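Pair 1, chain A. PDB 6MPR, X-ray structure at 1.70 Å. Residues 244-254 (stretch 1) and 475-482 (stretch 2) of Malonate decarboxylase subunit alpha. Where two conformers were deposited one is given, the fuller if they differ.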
# COMPACT_ATOMS: atom_id res chain seq x y z
N PRO A 244 -9.45 20.23 29.70
CA PRO A 244 -10.53 20.93 28.97
C PRO A 244 -10.17 21.34 27.55
O PRO A 244 -11.02 21.22 26.66
CB PRO A 244 -10.80 22.16 29.86
CG PRO A 244 -10.52 21.67 31.24
CD PRO A 244 -9.35 20.71 31.10
N VAL A 245 -8.94 21.81 27.31
CA VAL A 245 -8.55 22.21 25.96
C VAL A 245 -8.64 21.03 24.99
O VAL A 245 -9.03 21.20 23.82
CB VAL A 245 -7.14 22.85 25.97
CG1 VAL A 245 -6.07 21.85 26.41
CG2 VAL A 245 -6.79 23.41 24.58
N HIS A 246 -8.27 19.82 25.45
CA HIS A 246 -8.39 18.65 24.58
C HIS A 246 -9.85 18.37 24.25
O HIS A 246 -10.18 18.01 23.12
CB HIS A 246 -7.77 17.42 25.25
CG HIS A 246 -6.32 17.58 25.60
ND1 HIS A 246 -5.83 17.28 26.85
CD2 HIS A 246 -5.26 18.00 24.87
CE1 HIS A 246 -4.53 17.51 26.88
NE2 HIS A 246 -4.16 17.94 25.69
N VAL A 247 -10.73 18.52 25.25
CA VAL A 247 -12.16 18.31 25.05
C VAL A 247 -12.73 19.33 24.07
O VAL A 247 -13.52 18.98 23.18
CB VAL A 247 -12.89 18.36 26.40
CG1 VAL A 247 -14.41 18.29 26.21
CG2 VAL A 247 -12.39 17.26 27.32
N LEU A 248 -12.35 20.60 24.21
CA LEU A 248 -12.81 21.64 23.30
C LEU A 248 -12.43 21.32 21.86
O LEU A 248 -13.26 21.40 20.95
CB LEU A 248 -12.24 23.00 23.73
CG LEU A 248 -12.60 24.25 22.91
CD1 LEU A 248 -14.09 24.54 22.94
CD2 LEU A 248 -11.79 25.47 23.42
N MET A 249 -11.17 20.96 21.64
CA MET A 249 -10.72 20.63 20.29
C MET A 249 -11.43 19.38 19.77
O MET A 249 -11.77 19.31 18.58
CB MET A 249 -9.20 20.46 20.29
CG MET A 249 -8.47 21.78 20.52
SD MET A 249 -6.72 21.53 20.85
CE MET A 249 -6.14 21.01 19.25
N ALA A 250 -11.67 18.40 20.65
CA ALA A 250 -12.41 17.20 20.25
C ALA A 250 -13.85 17.52 19.86
O ALA A 250 -14.37 16.96 18.89
CB ALA A 250 -12.37 16.18 21.39
N MET A 251 -14.50 18.44 20.58
CA MET A 251 -15.84 18.86 20.19
C MET A 251 -15.85 19.49 18.80
O MET A 251 -16.73 19.20 17.98
CB MET A 251 -16.41 19.85 21.21
CG MET A 251 -16.83 19.23 22.54
SD MET A 251 -17.04 20.49 23.81
CE MET A 251 -18.79 20.87 23.69
N MET A 252 -14.88 20.37 18.53
CA MET A 252 -14.81 21.00 17.21
C MET A 252 -14.49 19.99 16.11
O MET A 252 -15.02 20.10 14.99
CB MET A 252 -13.78 22.12 17.25
CG MET A 252 -14.22 23.28 18.14
SD MET A 252 -13.23 24.77 17.88
CE MET A 252 -11.70 24.32 18.70
N ALA A 253 -13.63 19.00 16.38
CA ALA A 253 -13.39 17.94 15.41
C ALA A 253 -14.68 17.20 15.06
O ALA A 253 -14.94 16.91 13.89
CB ALA A 253 -12.34 16.96 15.93
N ILE A 254 -15.49 16.88 16.07
CA ILE A 254 -16.69 16.07 15.82
C ILE A 254 -17.73 16.86 15.06
O ILE A 254 -18.31 16.39 14.08
CB ILE A 254 -17.26 15.53 17.14
CG1 ILE A 254 -16.29 14.51 17.73
CG2 ILE A 254 -18.66 14.96 16.91
CD1 ILE A 254 -16.59 14.08 19.16
N LEU A 475 -6.93 22.38 9.42
CA LEU A 475 -6.08 22.74 10.56
C LEU A 475 -6.97 23.04 11.75
O LEU A 475 -7.79 23.97 11.70
CB LEU A 475 -5.20 23.95 10.24
CG LEU A 475 -4.28 24.43 11.37
CD1 LEU A 475 -3.30 23.32 11.80
CD2 LEU A 475 -3.52 25.65 10.91
N LEU A 476 -6.81 22.29 12.84
CA LEU A 476 -7.65 22.41 14.03
C LEU A 476 -6.78 22.73 15.24
O LEU A 476 -5.90 21.93 15.59
CB LEU A 476 -8.43 21.11 14.25
CG LEU A 476 -9.07 20.91 15.61
CD1 LEU A 476 -10.04 22.04 15.90
CD2 LEU A 476 -9.77 19.55 15.64
N THR A 477 -7.02 23.89 15.86
CA THR A 477 -6.32 24.29 17.08
C THR A 477 -7.35 24.58 18.17
O THR A 477 -8.57 24.50 17.94
CB THR A 477 -5.44 25.53 16.87
OG1 THR A 477 -6.28 26.70 16.80
CG2 THR A 477 -4.61 25.42 15.61
N GLU A 478 -6.86 24.97 19.35
CA GLU A 478 -7.79 25.39 20.39
C GLU A 478 -8.50 26.70 20.03
O GLU A 478 -9.47 27.06 20.70
CB GLU A 478 -7.05 25.50 21.74
CG GLU A 478 -6.24 26.77 21.98
CD GLU A 478 -4.83 26.72 21.41
OE1 GLU A 478 -4.53 25.82 20.59
OE2 GLU A 478 -4.02 27.60 21.79
N GLU A 479 -8.07 27.37 18.97
CA GLU A 479 -8.72 28.57 18.47
C GLU A 479 -9.84 28.30 17.48
O GLU A 479 -10.75 29.12 17.36
CB GLU A 479 -7.68 29.48 17.81
CG GLU A 479 -6.66 30.02 18.79
CD GLU A 479 -7.21 31.18 19.58
OE1 GLU A 479 -7.16 32.32 19.06
OE2 GLU A 479 -7.72 30.94 20.70
N GLY A 480 -9.82 27.18 16.77
CA GLY A 480 -10.84 26.91 15.78
C GLY A 480 -10.29 26.06 14.65
O GLY A 480 -9.22 25.48 14.77
N ILE A 481 -11.04 26.00 13.55
CA ILE A 481 -10.69 25.19 12.39
C ILE A 481 -10.47 26.12 11.20
O ILE A 481 -11.31 26.98 10.92
CB ILE A 481 -11.77 24.15 12.05
CG1 ILE A 481 -12.07 23.24 13.24
CG2 ILE A 481 -11.34 23.30 10.84
CD1 ILE A 481 -13.29 22.37 13.01
N ALA A 482 -9.37 25.92 10.49
CA ALA A 482 -9.17 26.52 9.17
C ALA A 482 -9.46 25.44 8.13
O ALA A 482 -8.82 24.38 8.14
CB ALA A 482 -7.75 27.07 9.02

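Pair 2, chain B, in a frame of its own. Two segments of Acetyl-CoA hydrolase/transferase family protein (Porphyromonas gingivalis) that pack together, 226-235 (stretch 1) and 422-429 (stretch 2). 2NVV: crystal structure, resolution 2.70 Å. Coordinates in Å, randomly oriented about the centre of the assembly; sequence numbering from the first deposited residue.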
# COMPACT_ATOMS: atom_id res chain seq x y z
N PRO B 226 19.75 22.90 13.58
CA PRO B 226 20.44 21.77 14.21
C PRO B 226 19.66 20.48 14.24
O PRO B 226 20.25 19.40 14.08
CB PRO B 226 20.79 22.30 15.60
CG PRO B 226 19.81 23.40 15.83
CD PRO B 226 19.74 24.07 14.48
N VAL B 227 18.35 20.57 14.44
CA VAL B 227 17.52 19.37 14.47
C VAL B 227 17.53 18.65 13.12
O VAL B 227 17.66 17.43 13.08
CB VAL B 227 16.05 19.67 14.87
CG1 VAL B 227 15.18 18.46 14.57
CG2 VAL B 227 15.97 20.02 16.36
N THR B 228 17.43 19.41 12.03
CA THR B 228 17.44 18.80 10.70
C THR B 228 18.85 18.34 10.32
O THR B 228 19.00 17.39 9.56
CB THR B 228 16.88 19.76 9.61
OG1 THR B 228 17.82 20.81 9.34
CG2 THR B 228 15.57 20.36 10.06
N GLN B 229 19.87 19.01 10.85
CA GLN B 229 21.25 18.62 10.58
C GLN B 229 21.42 17.24 11.18
O GLN B 229 21.99 16.34 10.55
CB GLN B 229 22.23 19.57 11.25
CG GLN B 229 22.32 20.96 10.66
CD GLN B 229 22.85 20.95 9.24
OE1 GLN B 229 22.10 20.72 8.29
NE2 GLN B 229 24.15 21.19 9.10
N ALA B 230 20.92 17.08 12.40
CA ALA B 230 20.99 15.83 13.13
C ALA B 230 20.25 14.73 12.36
O ALA B 230 20.82 13.68 12.06
CB ALA B 230 20.38 16.00 14.52
N ILE B 231 18.99 15.00 12.03
CA ILE B 231 18.18 14.04 11.29
C ILE B 231 18.88 13.60 10.01
O ILE B 231 19.00 12.40 9.75
CB ILE B 231 16.79 14.65 10.94
CG1 ILE B 231 15.95 14.76 12.22
CG2 ILE B 231 16.09 13.78 9.88
CD1 ILE B 231 14.63 15.45 12.04
N GLY B 232 19.33 14.55 9.21
CA GLY B 232 20.00 14.22 7.96
C GLY B 232 21.22 13.33 8.12
O GLY B 232 21.48 12.45 7.30
N ASP B 233 21.99 13.55 9.19
CA ASP B 233 23.18 12.77 9.44
C ASP B 233 22.79 11.37 9.82
O ASP B 233 23.40 10.39 9.36
CB ASP B 233 24.00 13.38 10.58
CG ASP B 233 25.38 12.75 10.72
OD1 ASP B 233 26.27 13.08 9.91
OD2 ASP B 233 25.56 11.90 11.62
N ASN B 234 21.76 11.25 10.65
CA ASN B 234 21.32 9.94 11.08
C ASN B 234 20.89 9.08 9.91
O ASN B 234 21.20 7.89 9.87
CB ASN B 234 20.18 10.06 12.08
CG ASN B 234 20.62 10.70 13.37
OD1 ASN B 234 21.80 10.69 13.70
ND2 ASN B 234 19.68 11.25 14.12
N VAL B 235 20.19 9.69 8.95
CA VAL B 235 19.74 8.98 7.77
C VAL B 235 20.92 8.44 6.98
O VAL B 235 20.98 7.26 6.67
CB VAL B 235 18.92 9.89 6.84
CG1 VAL B 235 18.48 9.11 5.61
CG2 VAL B 235 17.70 10.42 7.59
N ILE B 422 12.18 4.61 11.35
CA ILE B 422 11.82 5.97 11.74
C ILE B 422 13.07 6.65 12.29
O ILE B 422 13.85 6.05 13.04
CB ILE B 422 10.71 5.98 12.81
CG1 ILE B 422 9.46 5.27 12.28
CG2 ILE B 422 10.36 7.40 13.18
CD1 ILE B 422 8.32 5.22 13.28
N ILE B 423 13.28 7.91 11.93
CA ILE B 423 14.45 8.63 12.37
C ILE B 423 14.21 10.09 12.79
O ILE B 423 13.62 10.87 12.04
CB ILE B 423 15.52 8.63 11.26
CG1 ILE B 423 15.94 7.20 10.94
CG2 ILE B 423 16.72 9.47 11.67
CD1 ILE B 423 16.80 7.07 9.71
N SER B 424 14.66 10.45 13.98
CA SER B 424 14.53 11.84 14.44
C SER B 424 15.95 12.31 14.77
O SER B 424 16.93 11.64 14.44
CB SER B 424 13.62 11.95 15.66
OG SER B 424 14.19 11.37 16.81
N GLU B 425 16.08 13.47 15.40
CA GLU B 425 17.40 13.97 15.75
C GLU B 425 18.07 13.13 16.84
O GLU B 425 19.29 13.15 16.99
CB GLU B 425 17.32 15.42 16.20
CG GLU B 425 16.61 15.66 17.55
CD GLU B 425 15.09 15.73 17.46
OE1 GLU B 425 14.47 16.19 18.43
OE2 GLU B 425 14.50 15.32 16.44
N TRP B 426 17.25 12.39 17.59
CA TRP B 426 17.71 11.57 18.68
C TRP B 426 18.30 10.21 18.31
O TRP B 426 19.04 9.63 19.09
CB TRP B 426 16.57 11.37 19.67
CG TRP B 426 16.15 12.63 20.32
CD1 TRP B 426 14.91 13.19 20.31
CD2 TRP B 426 16.97 13.50 21.11
NE1 TRP B 426 14.90 14.36 21.03
CE2 TRP B 426 16.16 14.57 21.54
CE3 TRP B 426 18.31 13.48 21.50
CZ2 TRP B 426 16.64 15.61 22.33
CZ3 TRP B 426 18.80 14.51 22.29
CH2 TRP B 426 17.96 15.56 22.69
N GLY B 427 17.96 9.70 17.13
CA GLY B 427 18.47 8.40 16.73
C GLY B 427 17.55 7.72 15.76
O GLY B 427 16.58 8.33 15.31
N VAL B 428 17.84 6.47 15.42
CA VAL B 428 17.01 5.74 14.47
C VAL B 428 16.36 4.50 15.08
O VAL B 428 16.97 3.80 15.90
CB VAL B 428 17.83 5.32 13.23
CG1 VAL B 428 18.85 6.39 12.89
CG2 VAL B 428 18.51 4.00 13.46
N ALA B 429 15.13 4.22 14.67
CA ALA B 429 14.40 3.06 15.17
C ALA B 429 14.09 2.11 14.02
O ALA B 429 13.19 2.36 13.24
CB ALA B 429 13.11 3.49 15.86

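In both pairs a helix packs against a tight β-hairpin, and the backbones superpose with an RMSD of 0.6 Å over 14 central residues. The helix runs roughly antiparallel to the first hairpin strand, at 147° in pair 1 and 143° in pair 2, but it lies nearer in pair 2, with the axes approaching to 7.7 Å rather than 8.7 Å. The buried surface is nearly equal, 399 and 389 Å².

Leu A475 and Ala A482 exchange backbone hydrogen bonds, as do Ile B422 and Ala B429, and the turn is closed by Thr A477 with Gly A480 and, in pair 2, by Ser B424 with Gly B427, where the bond from Gly B427 N to Ser B424 O is weak at 3.5 Å. The hydroxyl at the first of these positions also accepts a hydrogen bond from the turn: Glu A479 N lies 2.9 Å from Thr A477 OG1, whereas the bond from Trp B426 N to Ser B424 OG is weak at 3.3 Å. Both glycines have phi near 150°, where a CB would be jammed against the preceding carbonyl oxygen.

The sharpest difference falls at Met A252 and Asn B234, whose side-chain centres superpose within 0.3 Å. Both point toward the hairpin with chi1 in m and reach the turn. Asn B234 ND2 donates to Ser B424 O at 2.8 Å and, weakly, to Glu B425 O at 3.5 Å, tying the helix to backbone carbonyls. Met A252 has no proton to offer; its CE rests 3.2 Å from Thr A477 O and its SD 3.8 Å from Gly A480 CA, so the site is filled by van der Waals contact, and pair 1 has no hydrogen bond between its stretches.

Around this position the packing is apolar in both. Met A252 CB lies 4.0 Å from Leu A476 CD1, and Asn B234 CB 3.5 Å from Ile B423 CG2. One residue later, the short Ala A253 meets leucine, CB to Leu A476 CD2 at 3.7 Å, while the larger Val B235 meets isoleucine, CG2 to Ile B423 CD1 at 4.1 Å.

A matched glutamate, Glu A478 or Glu B425, covers the other part of the contact. At the matched valines, Val A245 CG2 lies 3.5 Å from Glu A478 CB and Val B227 CG1 3.7 Å from Glu B425 OE2. One turn on, Leu A248 CD2 lies 3.9 Å from Glu A478 O, and its match Ala B230 CB 3.5 Å from Glu B425 CB.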